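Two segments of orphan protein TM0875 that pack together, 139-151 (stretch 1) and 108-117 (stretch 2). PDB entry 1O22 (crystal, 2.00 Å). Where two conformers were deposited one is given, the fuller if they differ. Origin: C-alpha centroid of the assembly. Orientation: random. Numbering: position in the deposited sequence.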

# COMPACT_ATOMS: atom_id res chain seq x y z
N GLU A 139 -20.96 -1.37 -14.10
CA GLU A 139 -20.32 -1.66 -15.37
C GLU A 139 -18.80 -1.53 -15.29
O GLU A 139 -18.09 -2.40 -15.78
CB GLU A 139 -20.83 -0.71 -16.45
CG GLU A 139 -22.26 -0.93 -16.89
CD GLU A 139 -22.69 0.12 -17.90
OE1 GLU A 139 -23.07 1.21 -17.47
OE2 GLU A 139 -22.59 -0.14 -19.11
N LEU A 140 -18.33 -0.47 -14.65
CA LEU A 140 -16.91 -0.27 -14.41
C LEU A 140 -16.29 -1.36 -13.56
O LEU A 140 -15.24 -1.90 -13.90
CB LEU A 140 -16.62 1.09 -13.75
CG LEU A 140 -16.37 2.33 -14.61
CD1 LEU A 140 -14.93 2.33 -15.05
CD2 LEU A 140 -17.33 2.37 -15.80
N VAL A 141 -16.89 -1.63 -12.42
CA VAL A 141 -16.40 -2.68 -11.53
C VAL A 141 -16.37 -4.03 -12.25
O VAL A 141 -15.40 -4.77 -12.11
CB VAL A 141 -17.19 -2.77 -10.22
CG1 VAL A 141 -16.75 -3.99 -9.39
CG2 VAL A 141 -16.95 -1.49 -9.37
N GLU A 142 -17.40 -4.34 -13.04
CA GLU A 142 -17.41 -5.63 -13.71
C GLU A 142 -16.28 -5.75 -14.72
O GLU A 142 -15.66 -6.82 -14.84
CB GLU A 142 -18.73 -5.97 -14.39
CG GLU A 142 -18.66 -7.34 -15.11
CD GLU A 142 -18.42 -8.53 -14.17
OE1 GLU A 142 -17.24 -9.02 -14.00
OE2 GLU A 142 -19.43 -9.00 -13.59
N GLU A 143 -15.99 -4.66 -15.44
CA GLU A 143 -14.83 -4.66 -16.35
C GLU A 143 -13.54 -4.82 -15.57
O GLU A 143 -12.65 -5.54 -16.00
CB GLU A 143 -14.73 -3.38 -17.17
CG GLU A 143 -15.45 -3.44 -18.50
CD GLU A 143 -14.64 -4.15 -19.58
OE1 GLU A 143 -13.69 -3.53 -20.16
OE2 GLU A 143 -14.97 -5.32 -19.86
N PHE A 144 -13.40 -4.08 -14.48
CA PHE A 144 -12.21 -4.18 -13.67
C PHE A 144 -11.98 -5.62 -13.18
O PHE A 144 -10.84 -6.09 -13.18
CB PHE A 144 -12.20 -3.23 -12.48
CG PHE A 144 -11.12 -3.53 -11.53
CD1 PHE A 144 -9.81 -3.21 -11.84
CD2 PHE A 144 -11.40 -4.18 -10.33
CE1 PHE A 144 -8.78 -3.54 -10.97
CE2 PHE A 144 -10.37 -4.53 -9.47
CZ PHE A 144 -9.07 -4.18 -9.77
N MSE A 145 -13.06 -6.30 -12.78
CA MSE A 145 -12.98 -7.65 -12.22
C MSE A 145 -12.59 -8.70 -13.26
O MSE A 145 -11.84 -9.64 -12.93
CB MSE A 145 -14.23 -8.02 -11.44
CG MSE A 145 -14.38 -7.24 -10.13
SE MSE A 145 -12.80 -7.27 -8.92
CE MSE A 145 -13.04 -9.23 -8.22
N LYS A 146 -12.97 -8.47 -14.51
CA LYS A 146 -12.47 -9.30 -15.61
C LYS A 146 -10.97 -9.14 -15.76
O LYS A 146 -10.27 -10.12 -15.88
CB LYS A 146 -13.11 -8.95 -16.93
CG LYS A 146 -14.42 -9.59 -17.22
CD LYS A 146 -14.96 -9.09 -18.57
CE LYS A 146 -16.00 -7.96 -18.45
NZ LYS A 146 -17.43 -8.44 -18.63
N TYR A 147 -10.50 -7.89 -15.79
CA TYR A 147 -9.08 -7.59 -15.78
C TYR A 147 -8.37 -8.26 -14.61
O TYR A 147 -7.30 -8.89 -14.80
CB TYR A 147 -8.81 -6.06 -15.72
CG TYR A 147 -7.40 -5.75 -15.31
CD1 TYR A 147 -6.34 -5.79 -16.24
CD2 TYR A 147 -7.09 -5.46 -13.99
CE1 TYR A 147 -5.04 -5.53 -15.87
CE2 TYR A 147 -5.79 -5.21 -13.60
CZ TYR A 147 -4.77 -5.22 -14.54
OH TYR A 147 -3.47 -4.96 -14.12
N PHE A 148 -8.93 -8.12 -13.41
CA PHE A 148 -8.33 -8.63 -12.19
C PHE A 148 -8.16 -10.17 -12.23
O PHE A 148 -7.08 -10.70 -12.04
CB PHE A 148 -9.13 -8.18 -10.95
CG PHE A 148 -8.66 -8.82 -9.66
CD1 PHE A 148 -7.57 -8.33 -8.98
CD2 PHE A 148 -9.29 -9.97 -9.17
CE1 PHE A 148 -7.12 -8.95 -7.83
CE2 PHE A 148 -8.86 -10.58 -8.01
CZ PHE A 148 -7.76 -10.09 -7.35
N PHE A 149 -9.23 -10.89 -12.50
CA PHE A 149 -9.17 -12.34 -12.59
C PHE A 149 -8.21 -12.79 -13.69
O PHE A 149 -7.39 -13.65 -13.46
CB PHE A 149 -10.57 -12.97 -12.77
CG PHE A 149 -11.45 -12.81 -11.57
CD1 PHE A 149 -10.98 -13.12 -10.31
CD2 PHE A 149 -12.73 -12.28 -11.68
CE1 PHE A 149 -11.78 -12.96 -9.20
CE2 PHE A 149 -13.51 -12.12 -10.56
CZ PHE A 149 -13.04 -12.46 -9.34
N GLU A 150 -8.29 -12.17 -14.86
CA GLU A 150 -7.39 -12.55 -15.94
C GLU A 150 -5.91 -12.29 -15.60
O GLU A 150 -5.04 -13.10 -15.93
CB GLU A 150 -7.79 -11.87 -17.24
CG GLU A 150 -9.12 -12.38 -17.79
CD GLU A 150 -9.68 -11.54 -18.94
OE1 GLU A 150 -9.00 -10.58 -19.37
OE2 GLU A 150 -10.80 -11.85 -19.42
N SER A 151 -5.64 -11.21 -14.88
CA SER A 151 -4.30 -10.89 -14.39
C SER A 151 -3.72 -11.97 -13.45
O SER A 151 -2.49 -12.12 -13.33
CB SER A 151 -4.25 -9.50 -13.70
OG SER A 151 -4.80 -9.50 -12.36
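Stretch 2, residues 108-117: LDSYGDMKIL

Stretch 2 is a β-hairpin lying across the helix of stretch 1. Strand 109-111 and strand 114-117 are joined by a type II' turn from Tyr-111 to Met-114. Gly-112 holds the positive phi, 59°, that this turn requires. Backbone hydrogen bonds pair Asp-109 with Ile-116 and Tyr-111 with Met-114. The first strand crosses the helix at 123°, the second at -58°, with axes 10.0 and 11.0 Å away. The backbones come nearest at Tyr-147 and Tyr-111, CA to CA 6.7 Å.

Aromatic contacts form the centre. The Tyr-147 ring turns its edge to the face of Tyr-111, with centroids 5.7 Å apart and planes at 60°. Tyr-147 CB lies over that same ring, 3.7 Å from Tyr-111 CG. Ile-116 CD1 sits almost squarely over a face of the Tyr-147 ring, 3.6 Å from its centroid.

Apolar contacts extend the packing along the helix. Met-114, a selenomethionine, reaches Leu-140 with CE 3.7 Å from CD1, and its SE is 4.4 Å from Phe-144 CB. Ile-116 CG2 meets the edge of Phe-144 at CE1, 4.5 Å.

Two polar links join the stretches. Tyr-147 OH donates a short hydrogen bond to Asp-109 OD2, 2.5 Å. Tyr-111 OH donates a weak one to Glu-150 OE1, 3.3 Å.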

# COMPACT_ATOMS: atom_id res chain seq x y z
N LEU A 108 1.43 2.04 -15.97
CA LEU A 108 0.06 1.57 -15.74
C LEU A 108 -0.26 0.49 -16.76
O LEU A 108 0.11 0.61 -17.92
CB LEU A 108 -0.93 2.74 -15.87
CG LEU A 108 -1.02 3.59 -14.59
CD1 LEU A 108 0.14 4.47 -14.41
CD2 LEU A 108 -2.31 4.38 -14.62
N ASP A 109 -0.98 -0.56 -16.36
CA ASP A 109 -1.55 -1.48 -17.34
C ASP A 109 -2.74 -0.86 -18.10
O ASP A 109 -3.38 0.05 -17.61
CB ASP A 109 -2.07 -2.74 -16.66
CG ASP A 109 -0.98 -3.62 -16.09
OD1 ASP A 109 0.19 -3.53 -16.52
OD2 ASP A 109 -1.26 -4.49 -15.22
N SER A 110 -3.02 -1.40 -19.29
CA SER A 110 -4.13 -0.99 -20.15
C SER A 110 -5.15 -2.10 -20.22
O SER A 110 -4.78 -3.24 -20.41
CB SER A 110 -3.63 -0.76 -21.56
OG SER A 110 -2.74 0.32 -21.61
N TYR A 111 -6.43 -1.80 -20.01
CA TYR A 111 -7.50 -2.79 -20.25
C TYR A 111 -8.65 -2.05 -20.91
O TYR A 111 -9.33 -1.29 -20.26
CB TYR A 111 -7.94 -3.48 -18.95
CG TYR A 111 -8.80 -4.71 -19.16
CD1 TYR A 111 -8.25 -5.89 -19.64
CD2 TYR A 111 -10.17 -4.68 -18.93
CE1 TYR A 111 -9.04 -7.00 -19.87
CE2 TYR A 111 -10.96 -5.80 -19.14
CZ TYR A 111 -10.39 -6.96 -19.61
OH TYR A 111 -11.17 -8.10 -19.84
N GLY A 112 -8.81 -2.23 -22.22
CA GLY A 112 -9.65 -1.34 -23.03
C GLY A 112 -9.18 0.12 -22.97
O GLY A 112 -8.00 0.41 -23.16
N ASP A 113 -10.10 1.02 -22.65
CA ASP A 113 -9.79 2.45 -22.38
C ASP A 113 -9.30 2.76 -20.97
O ASP A 113 -8.90 3.91 -20.67
CB ASP A 113 -11.04 3.30 -22.61
CG ASP A 113 -11.53 3.24 -24.01
OD1 ASP A 113 -10.81 2.65 -24.87
OD2 ASP A 113 -12.62 3.74 -24.35
N MSE A 114 -9.32 1.75 -20.10
CA MSE A 114 -8.92 1.95 -18.72
C MSE A 114 -7.41 1.79 -18.55
O MSE A 114 -6.77 0.95 -19.22
CB MSE A 114 -9.79 1.04 -17.83
CG MSE A 114 -9.30 0.52 -16.56
SE MSE A 114 -10.71 -0.84 -15.87
CE MSE A 114 -12.36 -0.05 -16.29
N LYS A 115 -6.84 2.65 -17.70
CA LYS A 115 -5.49 2.49 -17.17
C LYS A 115 -5.54 2.12 -15.68
O LYS A 115 -6.30 2.65 -14.92
CB LYS A 115 -4.67 3.75 -17.35
CG LYS A 115 -4.50 4.16 -18.74
CD LYS A 115 -3.88 3.08 -19.65
CE LYS A 115 -2.42 3.19 -19.75
NZ LYS A 115 -2.07 4.29 -20.67
N ILE A 116 -4.69 1.21 -15.29
CA ILE A 116 -4.78 0.56 -13.99
C ILE A 116 -3.40 0.59 -13.35
O ILE A 116 -2.41 0.12 -13.93
CB ILE A 116 -5.24 -0.90 -14.15
CG1 ILE A 116 -6.61 -0.97 -14.81
CG2 ILE A 116 -5.18 -1.63 -12.81
CD1 ILE A 116 -6.71 -2.04 -15.77
N LEU A 117 -3.37 1.16 -12.16
CA LEU A 117 -2.22 1.19 -11.27
C LEU A 117 -2.48 0.21 -10.13
O LEU A 117 -3.49 0.28 -9.45
CB LEU A 117 -2.08 2.58 -10.67
CG LEU A 117 -0.84 2.88 -9.83
CD1 LEU A 117 0.48 2.64 -10.59
CD2 LEU A 117 -0.95 4.33 -9.39